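Local coordinates for cell division control protein 73 (Saccharomyces cerevisiae, PDB 3V46), which serves as a subunit of the PAF1 complex in RNA polymerase II transcription, acting in elongation and transcription-coupled histone modification, here represented by its Ras-like C-terminal domain, at residues F112-D125 and V131-K143. Sequence-based numbering, arbitrary orientation.
Sequences FQRCKGYYFHFAGD and VQQWNVEKVELDK
Glu137 N donates to Gly117 O, opening the regular part of a parallel strand pair; the amide N of Tyr119 then donates to Glu137 O at 2.8 Å, and Val139 N returns a bond to Tyr119 O. The alternation runs on to Ala123 N and Leu141 O, joining 116-122 to the outermost strand, 136-141, through a beta-alpha-beta crossover of the Ras-like sheet.

Packing is tight at three apolar pairs. On one face, Val139 lies alongside Phe120, its CB over the ring face and its CG1 3.4 Å from Phe120 CE2; Phe35 and Val152 continue this layer into helices 32-38 and 149-166. On the other, Val136 sets CG1 over the centre of the Phe112 ring, 3.5 Å from the centroid, a CH-pi contact only 5° off the normal. Val131 CG1 lies over one face of Tyr119, off-centre toward the rim; CG of Tyr119 stands anti to the backbone N (chi1 178°), turning the ring under the crossover helix.

The margins are polar and looser. Lys116, bent at chi2 (84°), brings NZ to Glu137 OE2 at 3.0 Å. Past the strand ends, Lys143 crosses Phe122 obliquely, its CG 3.4 Å from Phe122 CB, and its NZ meets Asp125 OD1 from above the carboxylate plane, 3.0 Å away; a water links Ala123 O to Lys143 N. Lys138 is the exception, its NZ gripped by the carbonyls of Gln132, Trp134 and Val136 in its own segment.

Backbone bonds thus set the register; solvent would probably weaken the exposed Lys143 pair, whereas Glu137 shares its carboxylate between Lys116 and Tyr155.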
loop_
_atom_site.group_PDB
_atom_site.type_symbol
_atom_site.label_atom_id
_atom_site.label_comp_id
_atom_site.label_asym_id
_atom_site.label_seq_id
_atom_site.Cartn_x
_atom_site.Cartn_y
_atom_site.Cartn_z
ATOM N N PHE A 112 0.706 -4.000 -12.595
ATOM C CA PHE A 112 -0.316 -3.016 -12.233
ATOM C C PHE A 112 -1.594 -3.150 -13.049
ATOM O O PHE A 112 -2.569 -2.434 -12.812
ATOM C CB PHE A 112 0.262 -1.604 -12.286
ATOM C CG PHE A 112 1.348 -1.382 -11.268
ATOM C CD1 PHE A 112 1.143 -1.719 -9.942
ATOM C CD2 PHE A 112 2.587 -0.887 -11.642
ATOM C CE1 PHE A 112 2.143 -1.550 -9.014
ATOM C CE2 PHE A 112 3.584 -0.715 -10.718
ATOM C CZ PHE A 112 3.362 -1.050 -9.398
ATOM N N GLN A 113 -1.599 -4.098 -13.976
ATOM C CA GLN A 113 -2.821 -4.476 -14.655
ATOM C C GLN A 113 -3.646 -5.399 -13.765
ATOM O O GLN A 113 -4.865 -5.470 -13.894
ATOM C CB GLN A 113 -2.508 -5.168 -15.980
ATOM C CG GLN A 113 -2.323 -4.214 -17.138
ATOM C CD GLN A 113 -2.212 -4.931 -18.469
ATOM O OE1 GLN A 113 -1.123 -5.332 -18.886
ATOM N NE2 GLN A 113 -3.344 -5.093 -19.148
ATOM N N ARG A 114 -2.987 -6.104 -12.852
ATOM C CA ARG A 114 -3.696 -7.083 -12.043
ATOM C C ARG A 114 -3.618 -6.854 -10.534
ATOM O O ARG A 114 -4.366 -7.493 -9.790
ATOM C CB ARG A 114 -3.227 -8.493 -12.399
ATOM C CG ARG A 114 -1.770 -8.760 -12.131
ATOM C CD ARG A 114 -1.398 -10.135 -12.658
ATOM N NE ARG A 114 -2.187 -11.170 -12.002
ATOM C CZ ARG A 114 -2.577 -12.307 -12.571
ATOM N NH1 ARG A 114 -2.253 -12.587 -13.828
ATOM N NH2 ARG A 114 -3.291 -13.171 -11.870
ATOM N N CYS A 115 -2.737 -5.949 -10.089
ATOM C CA CYS A 115 -2.653 -5.549 -8.685
ATOM C C CYS A 115 -2.744 -4.030 -8.641
ATOM O O CYS A 115 -2.114 -3.339 -9.437
ATOM C CB CYS A 115 -1.328 -5.969 -8.005
ATOM S SG CYS A 115 -0.932 -7.752 -7.949
ATOM N N LYS A 116 -3.509 -3.511 -7.696
ATOM C CA LYS A 116 -3.652 -2.076 -7.526
ATOM C C LYS A 116 -2.377 -1.463 -6.970
ATOM O O LYS A 116 -1.870 -1.891 -5.939
ATOM C CB LYS A 116 -4.824 -1.802 -6.590
ATOM C CG LYS A 116 -4.990 -0.362 -6.230
ATOM C CD LYS A 116 -5.767 0.354 -7.276
ATOM C CE LYS A 116 -6.022 1.791 -6.877
ATOM N NZ LYS A 116 -6.694 2.516 -7.971
ATOM N N GLY A 117 -1.849 -0.466 -7.669
ATOM C CA GLY A 117 -0.668 0.245 -7.229
ATOM C C GLY A 117 -0.959 1.659 -6.746
ATOM O O GLY A 117 -1.872 2.330 -7.242
ATOM N N TYR A 118 -0.161 2.098 -5.778
ATOM C CA TYR A 118 -0.227 3.445 -5.222
ATOM C C TYR A 118 1.169 4.035 -5.176
ATOM O O TYR A 118 2.149 3.316 -4.963
ATOM C CB TYR A 118 -0.782 3.432 -3.790
ATOM C CG TYR A 118 -2.213 2.974 -3.685
ATOM C CD1 TYR A 118 -2.519 1.634 -3.502
ATOM C CD2 TYR A 118 -3.258 3.875 -3.780
ATOM C CE1 TYR A 118 -3.805 1.208 -3.402
ATOM C CE2 TYR A 118 -4.574 3.449 -3.680
ATOM C CZ TYR A 118 -4.832 2.111 -3.489
ATOM O OH TYR A 118 -6.127 1.662 -3.395
ATOM N N TYR A 119 1.251 5.344 -5.387
ATOM C CA TYR A 119 2.482 6.087 -5.215
ATOM C C TYR A 119 2.165 7.324 -4.370
ATOM O O TYR A 119 1.500 8.243 -4.828
ATOM C CB TYR A 119 3.086 6.508 -6.561
ATOM C CG TYR A 119 4.351 7.317 -6.410
ATOM C CD1 TYR A 119 5.559 6.702 -6.106
ATOM C CD2 TYR A 119 4.344 8.694 -6.577
ATOM C CE1 TYR A 119 6.718 7.426 -5.958
ATOM C CE2 TYR A 119 5.503 9.432 -6.443
ATOM C CZ TYR A 119 6.685 8.794 -6.128
ATOM O OH TYR A 119 7.843 9.516 -6.002
ATOM N N PHE A 120 2.633 7.330 -3.131
ATOM C CA PHE A 120 2.410 8.448 -2.221
ATOM C C PHE A 120 3.615 9.377 -2.240
ATOM O O PHE A 120 4.770 8.928 -2.253
ATOM C CB PHE A 120 2.195 7.944 -0.783
ATOM C CG PHE A 120 0.820 7.393 -0.521
ATOM C CD1 PHE A 120 0.490 6.099 -0.895
ATOM C CD2 PHE A 120 -0.135 8.166 0.121
ATOM C CE1 PHE A 120 -0.770 5.593 -0.635
ATOM C CE2 PHE A 120 -1.391 7.661 0.391
ATOM C CZ PHE A 120 -1.712 6.380 0.003
ATOM N N HIS A 121 3.347 10.677 -2.243
ATOM C CA HIS A 121 4.415 11.662 -2.214
ATOM C C HIS A 121 3.911 12.975 -1.631
ATOM O O HIS A 121 2.706 13.178 -1.469
ATOM C CB HIS A 121 4.964 11.893 -3.620
ATOM C CG HIS A 121 3.978 12.527 -4.545
ATOM N ND1 HIS A 121 4.043 13.858 -4.904
ATOM C CD2 HIS A 121 2.896 12.018 -5.179
ATOM C CE1 HIS A 121 3.042 14.138 -5.718
ATOM N NE2 HIS A 121 2.330 13.042 -5.899
ATOM N N PHE A 122 4.835 13.851 -1.282
ATOM C CA PHE A 122 4.457 15.145 -0.739
ATOM C C PHE A 122 4.087 16.107 -1.841
ATOM O O PHE A 122 4.728 16.145 -2.896
ATOM C CB PHE A 122 5.585 15.744 0.093
ATOM C CG PHE A 122 5.755 15.094 1.435
ATOM C CD1 PHE A 122 4.669 14.930 2.276
ATOM C CD2 PHE A 122 6.993 14.654 1.851
ATOM C CE1 PHE A 122 4.817 14.335 3.513
ATOM C CE2 PHE A 122 7.151 14.055 3.089
ATOM C CZ PHE A 122 6.062 13.895 3.919
ATOM N N ALA A 123 3.047 16.887 -1.578
ATOM C CA ALA A 123 2.667 17.987 -2.440
ATOM C C ALA A 123 3.892 18.864 -2.656
ATOM O O ALA A 123 4.571 19.234 -1.697
ATOM C CB ALA A 123 1.561 18.778 -1.791
ATOM N N GLY A 124 4.182 19.178 -3.915
ATOM C CA GLY A 124 5.337 19.990 -4.248
ATOM C C GLY A 124 6.471 19.186 -4.850
ATOM O O GLY A 124 7.217 19.688 -5.682
ATOM N N ASP A 125 6.602 17.931 -4.428
ATOM C CA ASP A 125 7.655 17.062 -4.941
ATOM C C ASP A 125 7.208 16.412 -6.237
ATOM O O ASP A 125 6.130 15.836 -6.299
ATOM C CB ASP A 125 8.002 15.964 -3.937
ATOM C CG ASP A 125 8.660 16.497 -2.694
ATOM O OD1 ASP A 125 9.202 17.625 -2.750
ATOM O OD2 ASP A 125 8.640 15.783 -1.665
ATOM N N VAL A 131 7.390 6.784 -13.177
ATOM C CA VAL A 131 6.279 6.524 -12.255
ATOM C C VAL A 131 4.970 7.130 -12.780
ATOM O O VAL A 131 3.893 6.541 -12.656
ATOM C CB VAL A 131 6.602 7.056 -10.844
ATOM C CG1 VAL A 131 5.400 6.920 -9.915
ATOM C CG2 VAL A 131 7.812 6.321 -10.262
ATOM N N GLN A 132 5.044 8.311 -13.371
ATOM C CA GLN A 132 3.863 8.927 -13.949
ATOM C C GLN A 132 3.224 7.996 -14.981
ATOM O O GLN A 132 1.999 7.930 -15.095
ATOM C CB GLN A 132 4.225 10.259 -14.606
ATOM C CG GLN A 132 3.034 11.171 -14.815
ATOM C CD GLN A 132 2.528 11.763 -13.520
ATOM O OE1 GLN A 132 3.143 12.658 -12.950
ATOM N NE2 GLN A 132 1.405 11.252 -13.039
ATOM N N GLN A 133 4.049 7.265 -15.726
ATOM C CA GLN A 133 3.526 6.387 -16.768
ATOM C C GLN A 133 2.924 5.096 -16.220
ATOM O O GLN A 133 2.074 4.488 -16.860
ATOM C CB GLN A 133 4.610 6.054 -17.798
ATOM C CG GLN A 133 5.187 7.276 -18.503
ATOM C CD GLN A 133 4.100 8.222 -18.965
ATOM O OE1 GLN A 133 3.177 7.817 -19.674
ATOM N NE2 GLN A 133 4.196 9.488 -18.560
ATOM N N TRP A 134 3.363 4.671 -15.040
ATOM C CA TRP A 134 2.799 3.468 -14.438
ATOM C C TRP A 134 1.329 3.661 -14.140
ATOM O O TRP A 134 0.895 4.766 -13.776
ATOM C CB TRP A 134 3.490 3.112 -13.126
ATOM C CG TRP A 134 4.923 2.684 -13.244
ATOM C CD1 TRP A 134 5.603 2.352 -14.387
ATOM C CD2 TRP A 134 5.864 2.559 -12.169
ATOM N NE1 TRP A 134 6.908 2.031 -14.082
ATOM C CE2 TRP A 134 7.087 2.139 -12.728
ATOM C CE3 TRP A 134 5.785 2.753 -10.787
ATOM C CZ2 TRP A 134 8.224 1.921 -11.951
ATOM C CZ3 TRP A 134 6.915 2.531 -10.018
ATOM C CH2 TRP A 134 8.115 2.122 -10.601
ATOM N N ASN A 135 0.583 2.567 -14.279
ATOM C CA ASN A 135 -0.814 2.504 -13.901
ATOM C C ASN A 135 -0.949 2.384 -12.392
ATOM O O ASN A 135 -1.435 1.371 -11.882
ATOM C CB ASN A 135 -1.457 1.293 -14.563
ATOM C CG ASN A 135 -2.957 1.208 -14.315
ATOM O OD1 ASN A 135 -3.654 2.220 -14.289
ATOM N ND2 ASN A 135 -3.458 -0.005 -14.143
ATOM N N VAL A 136 -0.490 3.414 -11.695
ATOM C CA VAL A 136 -0.627 3.507 -10.250
ATOM C C VAL A 136 -1.324 4.817 -9.880
ATOM O O VAL A 136 -1.252 5.817 -10.603
ATOM C CB VAL A 136 0.749 3.407 -9.509
ATOM C CG1 VAL A 136 1.460 2.106 -9.871
ATOM C CG2 VAL A 136 1.622 4.623 -9.784
ATOM N N GLU A 137 -2.012 4.804 -8.748
ATOM C CA GLU A 137 -2.691 5.986 -8.276
ATOM C C GLU A 137 -1.699 6.832 -7.492
ATOM O O GLU A 137 -1.079 6.345 -6.560
ATOM C CB GLU A 137 -3.876 5.578 -7.408
ATOM C CG GLU A 137 -4.662 6.723 -6.854
ATOM C CD GLU A 137 -6.016 6.294 -6.338
ATOM O OE1 GLU A 137 -6.549 7.001 -5.475
ATOM O OE2 GLU A 137 -6.551 5.257 -6.783
ATOM N N LYS A 138 -1.520 8.083 -7.902
ATOM C CA LYS A 138 -0.624 9.001 -7.216
ATOM C C LYS A 138 -1.419 9.780 -6.177
ATOM O O LYS A 138 -2.425 10.423 -6.503
ATOM C CB LYS A 138 0.014 9.980 -8.208
ATOM C CG LYS A 138 0.967 9.348 -9.221
ATOM C CD LYS A 138 0.249 8.739 -10.418
ATOM C CE LYS A 138 1.243 8.051 -11.347
ATOM N NZ LYS A 138 0.600 7.292 -12.441
ATOM N N VAL A 139 -0.953 9.751 -4.931
ATOM C CA VAL A 139 -1.665 10.364 -3.824
ATOM C C VAL A 139 -0.741 11.342 -3.099
ATOM O O VAL A 139 0.367 10.978 -2.697
ATOM C CB VAL A 139 -2.161 9.283 -2.841
ATOM C CG1 VAL A 139 -2.944 9.915 -1.703
ATOM C CG2 VAL A 139 -3.008 8.256 -3.573
ATOM N N GLU A 140 -1.200 12.584 -2.944
ATOM C CA GLU A 140 -0.401 13.635 -2.316
ATOM C C GLU A 140 -0.762 13.843 -0.851
ATOM O O GLU A 140 -1.933 13.784 -0.467
ATOM C CB GLU A 140 -0.565 14.962 -3.072
ATOM C CG GLU A 140 0.178 14.998 -4.396
ATOM C CD GLU A 140 0.068 16.335 -5.123
ATOM O OE1 GLU A 140 0.407 16.376 -6.322
ATOM O OE2 GLU A 140 -0.347 17.333 -4.505
ATOM N N LEU A 141 0.266 14.069 -0.042
ATOM C CA LEU A 141 0.110 14.502 1.344
ATOM C C LEU A 141 0.813 15.845 1.502
ATOM O O LEU A 141 1.846 16.080 0.869
ATOM C CB LEU A 141 0.738 13.492 2.313
ATOM C CG LEU A 141 0.125 12.101 2.357
ATOM C CD1 LEU A 141 0.932 11.226 3.302
ATOM C CD2 LEU A 141 -1.323 12.172 2.793
ATOM N N ASP A 142 0.261 16.724 2.335
ATOM C CA ASP A 142 0.922 17.988 2.649
ATOM C C ASP A 142 2.147 17.699 3.511
ATOM O O ASP A 142 2.096 16.874 4.410
ATOM C CB ASP A 142 -0.012 18.925 3.423
ATOM C CG ASP A 142 -1.099 19.551 2.555
ATOM O OD1 ASP A 142 -0.948 19.617 1.312
ATOM O OD2 ASP A 142 -2.105 20.013 3.141
ATOM N N LYS A 143 3.248 18.385 3.250
ATOM C CA LYS A 143 4.443 18.221 4.062
ATOM C C LYS A 143 4.219 18.718 5.487
ATOM O O LYS A 143 4.662 18.083 6.438
ATOM C CB LYS A 143 5.624 18.972 3.437
ATOM C CG LYS A 143 5.959 18.520 2.030
ATOM C CD LYS A 143 7.224 19.191 1.503
ATOM C CE LYS A 143 7.557 18.699 0.103
ATOM N NZ LYS A 143 8.527 19.581 -0.600
HETATM O O HOH W 1 -2.954 -0.062 -10.315
HETATM O O HOH W 2 3.344 20.163 0.840
#